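PDB 1FML: retinol dehydratase from Spodoptera frugiperda, which probably acts on retinol as a calcium-binding member of the sulfotransferase family, here holding retinol and the nucleotide adenosine-3'-5'-diphosphate. Local coordinates for residues M243-Y248 with T342-P347; M132-G137 with Y298-I303; K22-N27 with W214-R219. One frame throughout, in Å; residues are numbered along the deposited sequence.

Contact 1. Residues M243-Y248 with T342-P347; sequences MLFLFY and TDLRYP. With A3P (adenosine-3'-5'-diphosphate), chain D.
Phe247, the last residue of strand 243-247, meets Tyr346 and Pro347 of the C-terminal tail with different parts of its ring. Over one face lies the proline: Pro347 CD stands 3.7 Å from the Phe247 ring centroid and 18° off the ring normal, the geometry of a CH-pi contact. The opposite face is covered by Phe245 CE2 from the same strand. Toward Tyr346 the phenylalanine turns an edge, in an offset edge-to-face pair whose centroids are 5.2 Å apart and whose planes stand at 64°; Phe247 CE2 comes closest, 3.5 Å from Tyr346 CD2. The outer end of the ring is met near its plane by Leu344, with CD1 of that residue 4.3 Å from Phe247 CZ. With its CG turned away from its own carbonyl carbon (chi1 -74°), Phe247 carries the ring out to the tail. Shortened to an alanine, this position would probably open a gap between Phe245 and Pro347 and leave the Tyr346 face without the edge that meets it.

The next residue serves a different site. Tyr248 OH donates a 2.7 Å hydrogen bond to N3 of the adenosine-3'-5'-diphosphate, an atom that sits at the edge of the tyrosine ring and in its plane, while Arg185 makes a cation-pi contact with that ring. Tyr346, for its part, ends in a hydroxyl hydrogen-bonded to that of Tyr227.

Strand 243-247 is an outermost strand of the five-stranded parallel sheet, order 2-3-1-4-5, consistent with the P-loop-type core of sulfotransferases. It is hydrogen-bonded to strand 179-184; Leu244 and Leu246 touch helix 255-266, whereas Phe245, Leu344 and Tyr346 pack on helix 227-235 and Pro347 rests on helix 248-253.

Contact 2. Residues M132-G137 with Y298-I303; sequences MERYLG and YREIGI. With RTL (retinol), chain E.
Arg134 reaches from helix 132-141 to Glu300 and Ile301 on the last turn of helix 297-301. Its NH1 and Glu300 OE1, 3.0 Å apart, form a hydrogen-bonded salt bridge, but a bent one: the N-H...O angle is 132°, the oxygen sits 32° out of the guanidinium plane, and it offers its anti lone pair. Glu300 is poorly ordered, so this link is less firmly placed than the apolar contact beside it. There Ile301 CG1 lies over one face of the guanidinium, 3.4 Å from Arg134 NE. The other branch of the isoleucine, CG2, is 4.0 Å from Tyr135 CB, and Ile303 CG2 comes within 3.9 Å of Tyr135 CD1.

Gly302, with positive phi, is the first residue to leave helix 297-301, and its N is bonded to Tyr298 O. In this sulfotransferase-family fold the helix end borders the bound retinol: Ile303 CD1 is 3.9 Å from retinol C17, and Tyr298 CE2 approaches the methyl C19. Ile303 thus touches Tyr135 with one branch and the ligand with the other.

Farther out, Asp131, just before 132-137, shares a backbone hydrogen bond with Ile301. Its carboxylate lies close to Glu300 OE1, a like-charge approach that Arg134 probably eases. Tyr135 also packs on Tyr120 and on Asn121, a calcium-binding residue whose side chain is about 4 Å from the tyrosine's at the nearest atoms.

Contact 3. Residues K22-N27 with W214-R219; sequences KLVKAN and WEMFHR
Segments 22-27 and 214-218 are helical, their axes 9.6 Å apart at closest approach and crossing at -130°, with Leu23 and Met216 nearest in backbone, 6.5 Å between CA atoms. The arrangement is an oblique helix-helix packing that joins the N-terminal helix 18-28 to helix 210-218 of the sulfotransferase fold. Met216 supplies most of the surface on its side. With CG anti to the backbone N (chi1 168°) and a bend at chi3, its chain extends to helix 18-28, where it meets Asn27 coming from the opposite direction. Asn27 ND2 lies beside the sulfur, and Asn27 CB is 3.6 Å from Met216 CE. Val24 CG2 approaches the same sulfur at 4.2 Å. Leu23 crosses the root of the methionine obliquely: its CD2 is 3.8 Å from Met216 CA, and CG packs against Met216 CB.

Leu221 touches both Leu23 and Met216, and helix 325-338 brings Gln330 against Glu215 and Arg219. Arg219 CD also touches Leu23 CD2, at 4.2 Å. The head of that arginine pairs by charge alone with Glu215, whose OE1 sits 3.2 Å from Arg219 NH2 but well out of the guanidinium plane.

From the N terminus, helix 18-28 opens contact 3, which closes at 214-219, where helix 210-218 runs out. Inside that loop, 132-137 opens contact 2, which closes only at 298-303, so contacts 2 and 3 cross. Contact 1 begins at strand 243-247, after contact 3 has closed, and the two are in series; it closes at the C-terminal tail, 342-347, and crosses contact 2. Contact 3 ties the N-terminal helix to the body, contact 1 the tail to the sheet edge, and contact 2 two helices beside retinol. Contacts 1 and 2 lie on opposite sides of the chain's centre, their own centres 37 Å apart.

Contact 1. Residues M243-Y248 with T342-P347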
loop_
_atom_site.group_PDB
_atom_site.type_symbol
_atom_site.label_atom_id
_atom_site.label_comp_id
_atom_site.label_asym_id
_atom_site.label_seq_id
_atom_site.Cartn_x
_atom_site.Cartn_y
_atom_site.Cartn_z
ATOM N N MET A 243 15.672 -9.677 0.198
ATOM C CA MET A 243 15.030 -8.373 0.259
ATOM C C MET A 243 15.552 -7.452 -0.835
ATOM O O MET A 243 16.760 -7.340 -1.047
ATOM C CB MET A 243 15.263 -7.735 1.628
ATOM C CG MET A 243 14.884 -6.265 1.710
ATOM S SD MET A 243 13.110 -5.942 1.608
ATOM C CE MET A 243 12.725 -5.763 3.292
ATOM N N LEU A 244 14.632 -6.805 -1.537
ATOM C CA LEU A 244 14.997 -5.875 -2.596
ATOM C C LEU A 244 14.319 -4.524 -2.340
ATOM O O LEU A 244 13.113 -4.367 -2.530
ATOM C CB LEU A 244 14.583 -6.437 -3.958
ATOM C CG LEU A 244 14.944 -5.565 -5.162
ATOM C CD1 LEU A 244 16.444 -5.334 -5.184
ATOM C CD2 LEU A 244 14.482 -6.236 -6.443
ATOM N N PHE A 245 15.115 -3.557 -1.895
ATOM C CA PHE A 245 14.650 -2.209 -1.569
ATOM C C PHE A 245 14.729 -1.319 -2.803
ATOM O O PHE A 245 15.783 -1.192 -3.411
ATOM C CB PHE A 245 15.538 -1.626 -0.460
ATOM C CG PHE A 245 14.922 -0.466 0.284
ATOM C CD1 PHE A 245 14.401 -0.644 1.567
ATOM C CD2 PHE A 245 14.856 0.789 -0.290
ATOM C CE1 PHE A 245 13.829 0.411 2.252
ATOM C CE2 PHE A 245 14.283 1.849 0.395
ATOM C CZ PHE A 245 13.768 1.666 1.661
ATOM N N LEU A 246 13.618 -0.701 -3.172
ATOM C CA LEU A 246 13.605 0.170 -4.340
ATOM C C LEU A 246 12.955 1.514 -4.064
ATOM O O LEU A 246 12.160 1.665 -3.125
ATOM C CB LEU A 246 12.859 -0.494 -5.486
ATOM C CG LEU A 246 13.448 -1.746 -6.120
ATOM C CD1 LEU A 246 12.548 -2.171 -7.270
ATOM C CD2 LEU A 246 14.850 -1.466 -6.627
ATOM N N PHE A 247 13.305 2.494 -4.897
ATOM C CA PHE A 247 12.751 3.837 -4.793
ATOM C C PHE A 247 11.909 4.121 -6.037
ATOM O O PHE A 247 12.357 3.899 -7.165
ATOM C CB PHE A 247 13.860 4.891 -4.675
ATOM C CG PHE A 247 14.536 4.937 -3.324
ATOM C CD1 PHE A 247 15.799 4.370 -3.137
ATOM C CD2 PHE A 247 13.926 5.584 -2.248
ATOM C CE1 PHE A 247 16.447 4.453 -1.900
ATOM C CE2 PHE A 247 14.572 5.669 -1.002
ATOM C CZ PHE A 247 15.837 5.102 -0.833
ATOM N N TYR A 248 10.686 4.604 -5.806
ATOM C CA TYR A 248 9.743 4.945 -6.864
ATOM C C TYR A 248 10.365 5.916 -7.855
ATOM O O TYR A 248 10.061 5.892 -9.049
ATOM C CB TYR A 248 8.501 5.591 -6.263
ATOM C CG TYR A 248 7.529 6.091 -7.304
ATOM C CD1 TYR A 248 6.691 5.212 -7.994
ATOM C CD2 TYR A 248 7.481 7.444 -7.642
ATOM C CE1 TYR A 248 5.832 5.673 -9.001
ATOM C CE2 TYR A 248 6.630 7.915 -8.647
ATOM C CZ TYR A 248 5.814 7.030 -9.320
ATOM O OH TYR A 248 5.000 7.513 -10.316
ATOM N N THR A 342 21.512 7.905 10.241
ATOM C CA THR A 342 21.003 6.788 9.462
ATOM C C THR A 342 21.510 7.030 8.047
ATOM O O THR A 342 21.650 8.180 7.628
ATOM C CB THR A 342 19.485 6.749 9.447
ATOM O OG1 THR A 342 19.059 5.629 8.661
ATOM C CG2 THR A 342 18.930 8.020 8.860
ATOM N N ASP A 343 21.799 5.958 7.322
ATOM C CA ASP A 343 22.313 6.094 5.964
ATOM C C ASP A 343 21.225 6.110 4.885
ATOM O O ASP A 343 21.513 6.123 3.689
ATOM C CB ASP A 343 23.357 5.002 5.689
ATOM C CG ASP A 343 22.864 3.606 6.020
ATOM O OD1 ASP A 343 22.026 3.450 6.939
ATOM O OD2 ASP A 343 23.345 2.658 5.366
ATOM N N LEU A 344 19.972 6.149 5.323
ATOM C CA LEU A 344 18.832 6.186 4.419
ATOM C C LEU A 344 18.795 7.496 3.626
ATOM O O LEU A 344 18.739 8.575 4.208
ATOM C CB LEU A 344 17.544 6.041 5.231
ATOM C CG LEU A 344 16.237 6.164 4.460
ATOM C CD1 LEU A 344 16.109 5.019 3.462
ATOM C CD2 LEU A 344 15.108 6.144 5.436
ATOM N N ARG A 345 18.815 7.402 2.301
ATOM C CA ARG A 345 18.780 8.595 1.456
ATOM C C ARG A 345 17.856 8.381 0.260
ATOM O O ARG A 345 17.796 7.282 -0.290
ATOM C CB ARG A 345 20.192 8.942 0.941
ATOM C CG ARG A 345 21.230 9.205 2.021
ATOM C CD ARG A 345 20.814 10.375 2.895
ATOM N NE ARG A 345 21.567 10.453 4.148
ATOM C CZ ARG A 345 22.762 11.020 4.282
ATOM N NH1 ARG A 345 23.378 11.580 3.241
ATOM N NH2 ARG A 345 23.343 11.028 5.473
ATOM N N TYR A 346 17.140 9.432 -0.138
ATOM C CA TYR A 346 16.237 9.352 -1.283
ATOM C C TYR A 346 16.857 9.991 -2.528
ATOM O O TYR A 346 17.486 11.039 -2.450
ATOM C CB TYR A 346 14.904 10.042 -0.971
ATOM C CG TYR A 346 14.086 9.359 0.103
ATOM C CD1 TYR A 346 14.448 9.443 1.443
ATOM C CD2 TYR A 346 12.947 8.626 -0.226
ATOM C CE1 TYR A 346 13.690 8.817 2.436
ATOM C CE2 TYR A 346 12.183 7.993 0.758
ATOM C CZ TYR A 346 12.560 8.094 2.092
ATOM O OH TYR A 346 11.815 7.477 3.081
ATOM N N PRO A 347 16.684 9.366 -3.698
ATOM C CA PRO A 347 17.234 9.888 -4.953
ATOM C C PRO A 347 16.870 11.352 -5.214
ATOM O O PRO A 347 17.788 12.134 -5.544
ATOM C CB PRO A 347 16.636 8.952 -5.998
ATOM C CG PRO A 347 16.529 7.654 -5.256
ATOM C CD PRO A 347 15.973 8.096 -3.925
HETATM P P1 A3P D . 0.695 9.447 -7.992
HETATM O O1P A3P D . -0.459 9.655 -7.057
HETATM O O2P A3P D . 0.254 9.536 -9.414
HETATM O O3P A3P D . 1.778 10.457 -7.690
HETATM P P2 A3P D . 0.869 2.446 -5.188
HETATM O O4P A3P D . 0.603 1.476 -6.318
HETATM O O5P A3P D . 1.951 1.949 -4.270
HETATM O O6P A3P D . -0.399 2.711 -4.416
HETATM O "O5'" A3P D . 1.365 3.827 -5.810
HETATM C "C5'" A3P D . 0.557 4.562 -6.703
HETATM C "C4'" A3P D . 1.401 5.645 -7.365
HETATM O "O4'" A3P D . 2.131 5.044 -8.482
HETATM C "C3'" A3P D . 0.581 6.763 -7.968
HETATM O "O3'" A3P D . 1.321 7.988 -7.777
HETATM C "C2'" A3P D . 0.413 6.277 -9.404
HETATM O "O2'" A3P D . -0.065 7.217 -10.371
HETATM C "C1'" A3P D . 1.802 5.718 -9.685
HETATM N N9 A3P D . 1.852 4.745 -10.776
HETATM C C8 A3P D . 1.001 3.667 -11.045
HETATM N N7 A3P D . 1.319 2.962 -12.114
HETATM C C5 A3P D . 2.458 3.611 -12.592
HETATM C C6 A3P D . 3.319 3.373 -13.718
HETATM N N6 A3P D . 3.111 2.356 -14.576
HETATM N N1 A3P D . 4.433 4.244 -13.931
HETATM C C2 A3P D . 4.665 5.293 -13.064
HETATM N N3 A3P D . 3.897 5.613 -11.948
HETATM C C4 A3P D . 2.809 4.727 -11.771
#

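Contact 2. Residues M132-G137 with Y298-I303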
loop_
_atom_site.group_PDB
_atom_site.type_symbol
_atom_site.label_atom_id
_atom_site.label_comp_id
_atom_site.label_asym_id
_atom_site.label_seq_id
_atom_site.Cartn_x
_atom_site.Cartn_y
_atom_site.Cartn_z
ATOM N N MET A 132 -25.657 -3.203 -6.048
ATOM C CA MET A 132 -25.684 -3.996 -4.838
ATOM C C MET A 132 -25.163 -5.421 -4.938
ATOM O O MET A 132 -24.560 -5.920 -3.990
ATOM C CB MET A 132 -27.088 -3.995 -4.240
ATOM C CG MET A 132 -27.517 -2.642 -3.686
ATOM S SD MET A 132 -26.371 -1.934 -2.452
ATOM C CE MET A 132 -26.885 -2.811 -0.935
ATOM N N GLU A 133 -25.383 -6.084 -6.068
ATOM C CA GLU A 133 -24.905 -7.457 -6.200
ATOM C C GLU A 133 -23.399 -7.515 -6.015
ATOM O O GLU A 133 -22.876 -8.481 -5.474
ATOM C CB GLU A 133 -25.281 -8.047 -7.565
ATOM C CG GLU A 133 -24.985 -9.543 -7.683
ATOM C CD GLU A 133 -25.507 -10.161 -8.974
ATOM O OE1 GLU A 133 -25.375 -11.392 -9.135
ATOM O OE2 GLU A 133 -26.046 -9.423 -9.826
ATOM N N ARG A 134 -22.711 -6.468 -6.454
ATOM C CA ARG A 134 -21.257 -6.394 -6.343
ATOM C C ARG A 134 -20.775 -5.756 -5.042
ATOM O O ARG A 134 -19.894 -6.289 -4.368
ATOM C CB ARG A 134 -20.676 -5.617 -7.527
ATOM C CG ARG A 134 -20.867 -6.304 -8.846
ATOM C CD ARG A 134 -20.176 -5.548 -9.960
ATOM N NE ARG A 134 -18.732 -5.470 -9.762
ATOM C CZ ARG A 134 -17.891 -4.913 -10.625
ATOM N NH1 ARG A 134 -18.352 -4.386 -11.746
ATOM N NH2 ARG A 134 -16.589 -4.887 -10.377
ATOM N N TYR A 135 -21.338 -4.605 -4.700
ATOM C CA TYR A 135 -20.942 -3.918 -3.491
ATOM C C TYR A 135 -20.948 -4.910 -2.340
ATOM O O TYR A 135 -19.932 -5.090 -1.661
ATOM C CB TYR A 135 -21.890 -2.760 -3.208
ATOM C CG TYR A 135 -21.658 -2.088 -1.879
ATOM C CD1 TYR A 135 -20.531 -1.303 -1.657
ATOM C CD2 TYR A 135 -22.580 -2.224 -0.843
ATOM C CE1 TYR A 135 -20.330 -0.665 -0.433
ATOM C CE2 TYR A 135 -22.386 -1.595 0.375
ATOM C CZ TYR A 135 -21.262 -0.817 0.574
ATOM O OH TYR A 135 -21.092 -0.180 1.782
ATOM N N LEU A 136 -22.075 -5.578 -2.131
ATOM C CA LEU A 136 -22.175 -6.551 -1.047
ATOM C C LEU A 136 -21.112 -7.649 -1.133
ATOM O O LEU A 136 -20.571 -8.080 -0.113
ATOM C CB LEU A 136 -23.579 -7.159 -1.022
ATOM C CG LEU A 136 -24.648 -6.140 -0.618
ATOM C CD1 LEU A 136 -26.014 -6.572 -1.124
ATOM C CD2 LEU A 136 -24.645 -5.978 0.891
ATOM N N GLY A 137 -20.814 -8.102 -2.345
ATOM C CA GLY A 137 -19.797 -9.123 -2.514
ATOM C C GLY A 137 -18.445 -8.551 -2.114
ATOM O O GLY A 137 -17.561 -9.271 -1.635
ATOM N N TYR A 298 -14.180 -1.080 -10.307
ATOM C CA TYR A 298 -14.818 -0.643 -9.072
ATOM C C TYR A 298 -15.743 0.545 -9.322
ATOM O O TYR A 298 -16.783 0.675 -8.685
ATOM C CB TYR A 298 -13.763 -0.230 -8.040
ATOM C CG TYR A 298 -13.091 -1.382 -7.335
ATOM C CD1 TYR A 298 -12.385 -2.347 -8.047
ATOM C CD2 TYR A 298 -13.174 -1.515 -5.951
ATOM C CE1 TYR A 298 -11.782 -3.416 -7.395
ATOM C CE2 TYR A 298 -12.575 -2.585 -5.292
ATOM C CZ TYR A 298 -11.885 -3.528 -6.018
ATOM O OH TYR A 298 -11.303 -4.587 -5.364
ATOM N N ARG A 299 -15.362 1.419 -10.245
ATOM C CA ARG A 299 -16.184 2.583 -10.519
ATOM C C ARG A 299 -17.591 2.154 -10.904
ATOM O O ARG A 299 -18.557 2.807 -10.528
ATOM C CB ARG A 299 -15.564 3.450 -11.625
ATOM C CG ARG A 299 -16.191 4.840 -11.728
ATOM C CD ARG A 299 -15.463 5.683 -12.734
ATOM N NE ARG A 299 -14.087 5.932 -12.320
ATOM C CZ ARG A 299 -13.740 6.694 -11.284
ATOM N NH1 ARG A 299 -14.672 7.300 -10.544
ATOM N NH2 ARG A 299 -12.457 6.836 -10.980
ATOM N N GLU A 300 -17.711 1.054 -11.644
ATOM C CA GLU A 300 -19.022 0.557 -12.052
ATOM C C GLU A 300 -19.856 0.305 -10.803
ATOM O O GLU A 300 -21.019 0.697 -10.732
ATOM C CB GLU A 300 -18.876 -0.744 -12.851
ATOM C CG GLU A 300 -20.174 -1.251 -13.495
ATOM C CD GLU A 300 -21.181 -1.792 -12.492
ATOM O OE1 GLU A 300 -20.904 -2.836 -11.862
ATOM O OE2 GLU A 300 -22.254 -1.172 -12.335
ATOM N N ILE A 301 -19.244 -0.353 -9.822
ATOM C CA ILE A 301 -19.896 -0.664 -8.554
ATOM C C ILE A 301 -20.547 0.569 -7.950
ATOM O O ILE A 301 -21.675 0.503 -7.469
ATOM C CB ILE A 301 -18.891 -1.208 -7.533
ATOM C CG1 ILE A 301 -18.334 -2.547 -8.011
ATOM C CG2 ILE A 301 -19.552 -1.350 -6.174
ATOM C CD1 ILE A 301 -17.365 -3.157 -7.026
ATOM N N GLY A 302 -19.817 1.683 -7.961
ATOM C CA GLY A 302 -20.338 2.931 -7.427
ATOM C C GLY A 302 -19.583 3.456 -6.222
ATOM O O GLY A 302 -20.038 4.381 -5.544
ATOM N N ILE A 303 -18.413 2.889 -5.960
ATOM C CA ILE A 303 -17.641 3.309 -4.808
ATOM C C ILE A 303 -16.390 4.143 -5.078
ATOM O O ILE A 303 -15.530 4.249 -4.206
ATOM C CB ILE A 303 -17.221 2.101 -3.975
ATOM C CG1 ILE A 303 -16.222 1.250 -4.759
ATOM C CG2 ILE A 303 -18.443 1.285 -3.614
ATOM C CD1 ILE A 303 -15.372 0.371 -3.886
HETATM C C1 RTL E . -14.634 1.198 0.823
HETATM C C2 RTL E . -15.709 1.381 1.933
HETATM C C3 RTL E . -16.181 0.060 2.510
HETATM C C4 RTL E . -15.858 -1.399 2.219
HETATM C C5 RTL E . -14.810 -1.373 1.113
HETATM C C6 RTL E . -14.234 -0.279 0.472
HETATM C C7 RTL E . -13.212 -0.401 -0.599
HETATM C C8 RTL E . -11.908 -0.782 -0.454
HETATM C C9 RTL E . -10.988 -0.848 -1.598
HETATM C C10 RTL E . -9.687 -1.236 -1.397
HETATM C C11 RTL E . -8.605 -1.352 -2.407
HETATM C C12 RTL E . -7.587 -0.460 -2.165
HETATM C C13 RTL E . -6.303 -0.109 -2.812
HETATM C C14 RTL E . -5.303 0.774 -2.511
HETATM C C15 RTL E . -4.255 0.337 -1.565
HETATM O O1 RTL E . -3.298 -0.442 -2.159
HETATM C C16 RTL E . -13.484 2.020 1.422
HETATM C C17 RTL E . -15.242 1.992 -0.339
HETATM C C18 RTL E . -14.443 -2.813 0.731
HETATM C C19 RTL E . -11.501 -0.476 -2.996
HETATM C C20 RTL E . -6.180 -1.006 -4.058
#

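Contact 3. Residues K22-N27 with W214-R219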
loop_
_atom_site.group_PDB
_atom_site.type_symbol
_atom_site.label_atom_id
_atom_site.label_comp_id
_atom_site.label_asym_id
_atom_site.label_seq_id
_atom_site.Cartn_x
_atom_site.Cartn_y
_atom_site.Cartn_z
ATOM N N LYS A 22 -8.513 14.371 17.915
ATOM C CA LYS A 22 -9.048 15.628 17.399
ATOM C C LYS A 22 -8.630 15.858 15.948
ATOM O O LYS A 22 -9.456 16.200 15.097
ATOM C CB LYS A 22 -8.561 16.792 18.269
ATOM C CG LYS A 22 -8.952 18.164 17.759
ATOM C CD LYS A 22 -8.637 19.244 18.770
ATOM C CE LYS A 22 -9.101 20.600 18.263
ATOM N NZ LYS A 22 -9.080 21.640 19.332
ATOM N N LEU A 23 -7.342 15.667 15.673
ATOM C CA LEU A 23 -6.805 15.849 14.331
ATOM C C LEU A 23 -7.364 14.815 13.362
ATOM O O LEU A 23 -7.827 15.158 12.274
ATOM C CB LEU A 23 -5.270 15.773 14.365
ATOM C CG LEU A 23 -4.479 15.696 13.053
ATOM C CD1 LEU A 23 -5.063 16.640 12.020
ATOM C CD2 LEU A 23 -3.034 16.035 13.318
ATOM N N VAL A 24 -7.324 13.547 13.762
ATOM C CA VAL A 24 -7.834 12.474 12.913
ATOM C C VAL A 24 -9.280 12.689 12.493
ATOM O O VAL A 24 -9.593 12.593 11.314
ATOM C CB VAL A 24 -7.722 11.102 13.609
ATOM C CG1 VAL A 24 -8.655 10.098 12.945
ATOM C CG2 VAL A 24 -6.291 10.609 13.535
ATOM N N LYS A 25 -10.157 12.973 13.450
ATOM C CA LYS A 25 -11.560 13.180 13.125
ATOM C C LYS A 25 -11.724 14.359 12.189
ATOM O O LYS A 25 -12.765 14.509 11.560
ATOM C CB LYS A 25 -12.400 13.402 14.390
ATOM C CG LYS A 25 -12.597 12.151 15.243
ATOM C CD LYS A 25 -13.256 11.022 14.448
ATOM C CE LYS A 25 -13.384 9.745 15.277
ATOM N NZ LYS A 25 -13.945 8.609 14.485
ATOM N N ALA A 26 -10.688 15.189 12.090
ATOM C CA ALA A 26 -10.720 16.359 11.211
ATOM C C ALA A 26 -10.451 15.977 9.758
ATOM O O ALA A 26 -10.557 16.801 8.861
ATOM C CB ALA A 26 -9.701 17.381 11.673
ATOM N N ASN A 27 -10.091 14.721 9.536
ATOM C CA ASN A 27 -9.825 14.224 8.193
ATOM C C ASN A 27 -10.762 13.055 7.903
ATOM O O ASN A 27 -11.412 13.024 6.865
ATOM C CB ASN A 27 -8.381 13.744 8.078
ATOM C CG ASN A 27 -7.391 14.810 8.443
ATOM O OD1 ASN A 27 -7.296 15.830 7.767
ATOM N ND2 ASN A 27 -6.645 14.591 9.525
ATOM N N TRP A 214 -1.919 16.416 5.393
ATOM C CA TRP A 214 -0.486 16.451 5.650
ATOM C C TRP A 214 -0.166 16.580 7.141
ATOM O O TRP A 214 0.735 15.920 7.638
ATOM C CB TRP A 214 0.142 17.619 4.911
ATOM C CG TRP A 214 1.483 17.905 5.381
ATOM C CD1 TRP A 214 1.872 18.960 6.137
ATOM C CD2 TRP A 214 2.646 17.099 5.175
ATOM N NE1 TRP A 214 3.215 18.870 6.421
ATOM C CE2 TRP A 214 3.715 17.734 5.841
ATOM C CE3 TRP A 214 2.886 15.900 4.496
ATOM C CZ2 TRP A 214 5.010 17.213 5.848
ATOM C CZ3 TRP A 214 4.169 15.379 4.504
ATOM C CH2 TRP A 214 5.218 16.038 5.177
ATOM N N GLU A 215 -0.887 17.442 7.850
ATOM C CA GLU A 215 -0.653 17.614 9.281
ATOM C C GLU A 215 -0.806 16.257 9.958
ATOM O O GLU A 215 -0.015 15.874 10.820
ATOM C CB GLU A 215 -1.656 18.603 9.886
ATOM C CG GLU A 215 -1.485 20.049 9.448
ATOM C CD GLU A 215 -0.197 20.681 9.955
ATOM O OE1 GLU A 215 0.492 20.042 10.777
ATOM O OE2 GLU A 215 0.114 21.821 9.538
ATOM N N MET A 216 -1.834 15.528 9.550
ATOM C CA MET A 216 -2.095 14.212 10.100
ATOM C C MET A 216 -1.010 13.203 9.707
ATOM O O MET A 216 -0.546 12.423 10.540
ATOM C CB MET A 216 -3.456 13.726 9.616
ATOM C CG MET A 216 -3.706 12.264 9.877
ATOM S SD MET A 216 -5.401 11.797 9.600
ATOM C CE MET A 216 -5.418 11.738 7.805
ATOM N N PHE A 217 -0.605 13.243 8.441
ATOM C CA PHE A 217 0.392 12.330 7.893
ATOM C C PHE A 217 1.800 12.364 8.499
ATOM O O PHE A 217 2.279 11.340 8.995
ATOM C CB PHE A 217 0.500 12.539 6.376
ATOM C CG PHE A 217 1.447 11.589 5.688
ATOM C CD1 PHE A 217 1.054 10.295 5.380
ATOM C CD2 PHE A 217 2.732 11.993 5.347
ATOM C CE1 PHE A 217 1.933 9.412 4.733
ATOM C CE2 PHE A 217 3.616 11.117 4.702
ATOM C CZ PHE A 217 3.214 9.826 4.393
ATOM N N HIS A 218 2.474 13.514 8.458
ATOM C CA HIS A 218 3.836 13.588 8.985
ATOM C C HIS A 218 3.880 13.500 10.499
ATOM O O HIS A 218 4.949 13.378 11.093
ATOM C CB HIS A 218 4.543 14.870 8.506
ATOM C CG HIS A 218 4.269 16.084 9.343
ATOM N ND1 HIS A 218 3.015 16.647 9.467
ATOM C CD2 HIS A 218 5.096 16.850 10.094
ATOM C CE1 HIS A 218 3.079 17.701 10.261
ATOM N NE2 HIS A 218 4.332 17.847 10.655
ATOM N N ARG A 219 2.705 13.536 11.115
ATOM C CA ARG A 219 2.577 13.473 12.570
ATOM C C ARG A 219 2.299 12.030 13.018
ATOM O O ARG A 219 2.055 11.763 14.190
ATOM C CB ARG A 219 1.441 14.420 13.005
ATOM C CG ARG A 219 1.664 15.176 14.314
ATOM C CD ARG A 219 0.978 16.552 14.297
ATOM N NE ARG A 219 1.876 17.604 13.818
ATOM C CZ ARG A 219 1.535 18.880 13.635
ATOM N NH1 ARG A 219 0.297 19.290 13.880
ATOM N NH2 ARG A 219 2.448 19.757 13.235
#